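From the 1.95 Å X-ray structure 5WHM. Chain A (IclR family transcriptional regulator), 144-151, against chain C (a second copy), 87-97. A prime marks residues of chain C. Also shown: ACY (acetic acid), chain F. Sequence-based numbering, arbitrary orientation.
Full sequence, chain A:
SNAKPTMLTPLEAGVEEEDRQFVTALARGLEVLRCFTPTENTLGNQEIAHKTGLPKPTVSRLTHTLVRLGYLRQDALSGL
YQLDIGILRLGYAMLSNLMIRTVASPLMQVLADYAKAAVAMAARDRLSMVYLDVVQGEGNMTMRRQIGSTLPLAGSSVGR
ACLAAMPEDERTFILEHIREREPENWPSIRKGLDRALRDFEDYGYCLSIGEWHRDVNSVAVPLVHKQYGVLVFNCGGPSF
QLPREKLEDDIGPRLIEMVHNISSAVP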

# COMPACT_ATOMS: atom_id res chain seq x y z
N ARG A 144 4.70 -9.90 10.59
CA ARG A 144 4.90 -8.55 10.04
C ARG A 144 5.11 -8.61 8.53
O ARG A 144 6.01 -9.30 8.05
CB ARG A 144 6.08 -7.84 10.73
CG ARG A 144 6.38 -6.44 10.09
CD ARG A 144 7.55 -5.71 10.76
NE ARG A 144 8.85 -6.33 10.48
CZ ARG A 144 9.70 -5.97 9.50
NH1 ARG A 144 9.42 -4.97 8.64
NH2 ARG A 144 10.85 -6.62 9.38
N ARG A 145 4.29 -7.89 7.79
CA ARG A 145 4.46 -7.83 6.34
C ARG A 145 5.52 -6.79 5.98
O ARG A 145 5.62 -5.75 6.64
CB ARG A 145 3.12 -7.52 5.66
CG ARG A 145 2.04 -8.61 5.92
CD ARG A 145 0.70 -8.30 5.22
NE ARG A 145 -0.33 -9.29 5.56
CZ ARG A 145 -0.39 -10.50 5.00
NH1 ARG A 145 0.51 -10.85 4.08
NH2 ARG A 145 -1.32 -11.35 5.36
N GLN A 146 6.33 -7.09 4.96
CA GLN A 146 7.49 -6.27 4.65
C GLN A 146 7.38 -5.51 3.36
O GLN A 146 8.26 -4.71 3.07
CB GLN A 146 8.78 -7.13 4.57
CG GLN A 146 9.15 -7.79 5.87
CD GLN A 146 10.36 -8.67 5.71
OE1 GLN A 146 11.40 -8.22 5.23
NE2 GLN A 146 10.24 -9.92 6.08
N ILE A 147 6.34 -5.74 2.55
CA ILE A 147 6.19 -4.98 1.32
C ILE A 147 5.88 -3.53 1.67
O ILE A 147 5.06 -3.24 2.56
CB ILE A 147 5.14 -5.62 0.40
CG1 ILE A 147 5.74 -6.92 -0.18
CG2 ILE A 147 4.72 -4.67 -0.72
CD1 ILE A 147 4.74 -7.72 -1.00
N GLY A 148 6.63 -2.60 1.07
CA GLY A 148 6.57 -1.21 1.43
C GLY A 148 7.46 -0.79 2.59
O GLY A 148 7.47 0.40 2.94
N SER A 149 8.15 -1.71 3.25
CA SER A 149 9.07 -1.21 4.26
C SER A 149 10.34 -0.67 3.58
O SER A 149 10.56 -0.87 2.38
CB SER A 149 9.43 -2.29 5.27
OG SER A 149 10.10 -3.33 4.61
N THR A 150 11.16 0.05 4.35
CA THR A 150 12.24 0.82 3.75
C THR A 150 13.57 0.50 4.43
O THR A 150 13.62 0.06 5.58
CB THR A 150 11.99 2.33 3.86
OG1 THR A 150 11.84 2.67 5.24
CG2 THR A 150 10.73 2.76 3.12
N LEU A 151 14.65 0.68 3.68
CA LEU A 151 16.02 0.53 4.15
C LEU A 151 16.83 1.76 3.72
O LEU A 151 16.60 2.30 2.64
CB LEU A 151 16.67 -0.72 3.53
CG LEU A 151 16.15 -2.09 4.00
CD1 LEU A 151 14.86 -2.40 3.27
CD2 LEU A 151 17.15 -3.13 3.69
N ILE C 87 4.29 6.26 -3.81
CA ILE C 87 2.95 5.97 -3.24
C ILE C 87 3.08 5.12 -1.98
O ILE C 87 2.34 5.31 -1.00
CB ILE C 87 2.06 5.30 -4.31
CG1 ILE C 87 1.74 6.25 -5.47
CG2 ILE C 87 0.74 4.75 -3.71
CD1 ILE C 87 0.76 7.39 -5.10
N LEU C 88 4.03 4.17 -1.96
CA LEU C 88 4.13 3.27 -0.80
C LEU C 88 4.61 3.97 0.46
O LEU C 88 4.32 3.50 1.57
CB LEU C 88 5.05 2.07 -1.10
CG LEU C 88 4.61 1.23 -2.30
CD1 LEU C 88 5.68 0.18 -2.66
CD2 LEU C 88 3.27 0.53 -2.02
N ARG C 89 5.30 5.10 0.33
CA ARG C 89 5.78 5.85 1.48
C ARG C 89 4.66 6.62 2.19
O ARG C 89 4.91 7.24 3.23
CB ARG C 89 6.84 6.88 1.04
CG ARG C 89 8.02 6.39 0.19
CD ARG C 89 8.96 5.51 1.01
NE ARG C 89 9.58 6.13 2.21
CZ ARG C 89 10.72 6.83 2.24
NH1 ARG C 89 11.19 7.26 3.41
NH2 ARG C 89 11.39 7.15 1.13
N LEU C 90 3.49 6.69 1.59
CA LEU C 90 2.34 7.29 2.26
C LEU C 90 1.78 6.42 3.38
O LEU C 90 0.90 6.87 4.13
CB LEU C 90 1.24 7.59 1.24
CG LEU C 90 1.67 8.49 0.06
CD1 LEU C 90 0.54 8.56 -0.99
CD2 LEU C 90 2.05 9.86 0.55
N GLY C 91 2.23 5.17 3.50
CA GLY C 91 1.88 4.36 4.65
C GLY C 91 1.42 2.94 4.38
O GLY C 91 0.86 2.31 5.29
N TYR C 92 1.66 2.39 3.17
CA TYR C 92 1.15 1.05 2.85
C TYR C 92 1.57 -0.01 3.89
O TYR C 92 0.73 -0.78 4.38
CB TYR C 92 1.60 0.64 1.44
CG TYR C 92 1.16 -0.76 1.06
CD1 TYR C 92 -0.09 -0.97 0.47
CD2 TYR C 92 1.99 -1.86 1.28
CE1 TYR C 92 -0.51 -2.26 0.10
CE2 TYR C 92 1.57 -3.14 0.94
CZ TYR C 92 0.30 -3.33 0.37
OH TYR C 92 -0.06 -4.58 0.01
N ALA C 93 2.88 -0.08 4.21
CA ALA C 93 3.36 -1.14 5.12
C ALA C 93 2.75 -1.04 6.52
O ALA C 93 2.40 -2.05 7.14
CB ALA C 93 4.88 -1.11 5.19
N MSE C 94 2.65 0.15 7.07
CA MSE C 94 2.02 0.31 8.37
C MSE C 94 0.55 -0.17 8.36
O MSE C 94 0.11 -0.82 9.29
CB MSE C 94 2.06 1.77 8.81
CG MSE C 94 3.46 2.26 9.09
SE MSE C 94 3.39 4.21 9.26
CE MSE C 94 1.98 4.38 10.51
N LEU C 95 -0.19 0.16 7.30
CA LEU C 95 -1.59 -0.26 7.26
C LEU C 95 -1.74 -1.75 6.99
O LEU C 95 -2.79 -2.33 7.30
CB LEU C 95 -2.34 0.54 6.19
CG LEU C 95 -2.55 1.99 6.71
CD1 LEU C 95 -2.81 2.90 5.58
CD2 LEU C 95 -3.73 2.04 7.68
N SER C 96 -0.74 -2.39 6.40
CA SER C 96 -0.76 -3.84 6.27
C SER C 96 -0.43 -4.53 7.59
O SER C 96 -0.50 -5.75 7.67
CB SER C 96 0.26 -4.25 5.19
OG SER C 96 1.59 -4.22 5.72
N ASN C 97 -0.01 -3.76 8.61
CA ASN C 97 0.47 -4.31 9.88
C ASN C 97 -0.29 -3.74 11.06
O ASN C 97 0.29 -3.52 12.13
CB ASN C 97 1.98 -4.07 10.06
CG ASN C 97 2.81 -4.95 9.13
OD1 ASN C 97 2.60 -6.16 9.06
ND2 ASN C 97 3.74 -4.34 8.40
C ACY F . 5.08 -9.36 2.83
O ACY F . 6.08 -9.74 3.47
OXT ACY F . 4.88 -8.18 2.50
CH3 ACY F . 4.00 -10.35 2.42
O HOH W 1 -2.25 -7.55 6.43
O HOH W 2 3.19 -4.98 3.60
O HOH W 3 5.03 1.60 3.12

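The contact buries 461 Å² and rests on backbone as much as on side chains: a loop of chain A, turning at Gly148, lies along a short helical segment of chain C.

Leu88′ opens the walk by pointing toward the turn, its CD1 4.4 Å from Gly148 CA. Its carbonyl O also receives a hydrogen bond from water 3, which donates to Gly148 O as well and accepts from Ala93′ N, so one water satisfies three backbone groups across the seam. Arg89′ starts sideways, but three m rotamers bring its end nearer, and the methyl CG2 of Thr150 settles over one face of the guanidinium, 3.7 Å from NE.

Gly91′ occupies the N-cap position and makes no contact with chain A's stretch; its backbone angles by themselves call for glycine. Tyr92′ then offers its ring: Ile147 O lies at the edge, 3.6 Å from CD2, while Ile147 CG2 packs 3.9 Å from CE2. At Ala93′ the turn comes close, with CB 3.4 Å from Ile147 O and 3.7 Å from Gly148 C. An ideal CB on Gly148 would sit 3.3 Å from Tyr92′ CD2, and its backbone angles call for glycine in any case, within the type II turn from Gln146 to Ser149.

Ser96′ OG donates to Ala93′ O within its own chain (2.7 Å) and meets Arg145 CB at 3.6 Å. Water 2 donates to this OG and to Ile147 O.

Asn97′ supplies the direct polar lock. Its amide pairs with both the N and the O of Arg145: Arg145 N donates to Asn97′ OD1 at 2.7 Å, and Asn97′ ND2 donates to Arg145 O at 2.9 Å, both nearly straight. The pairing uses main-chain atoms of Arg145; its side chain reaches Ser96′ O through water 1, which accepts from NE, and NH2 is bonded elsewhere in the structure.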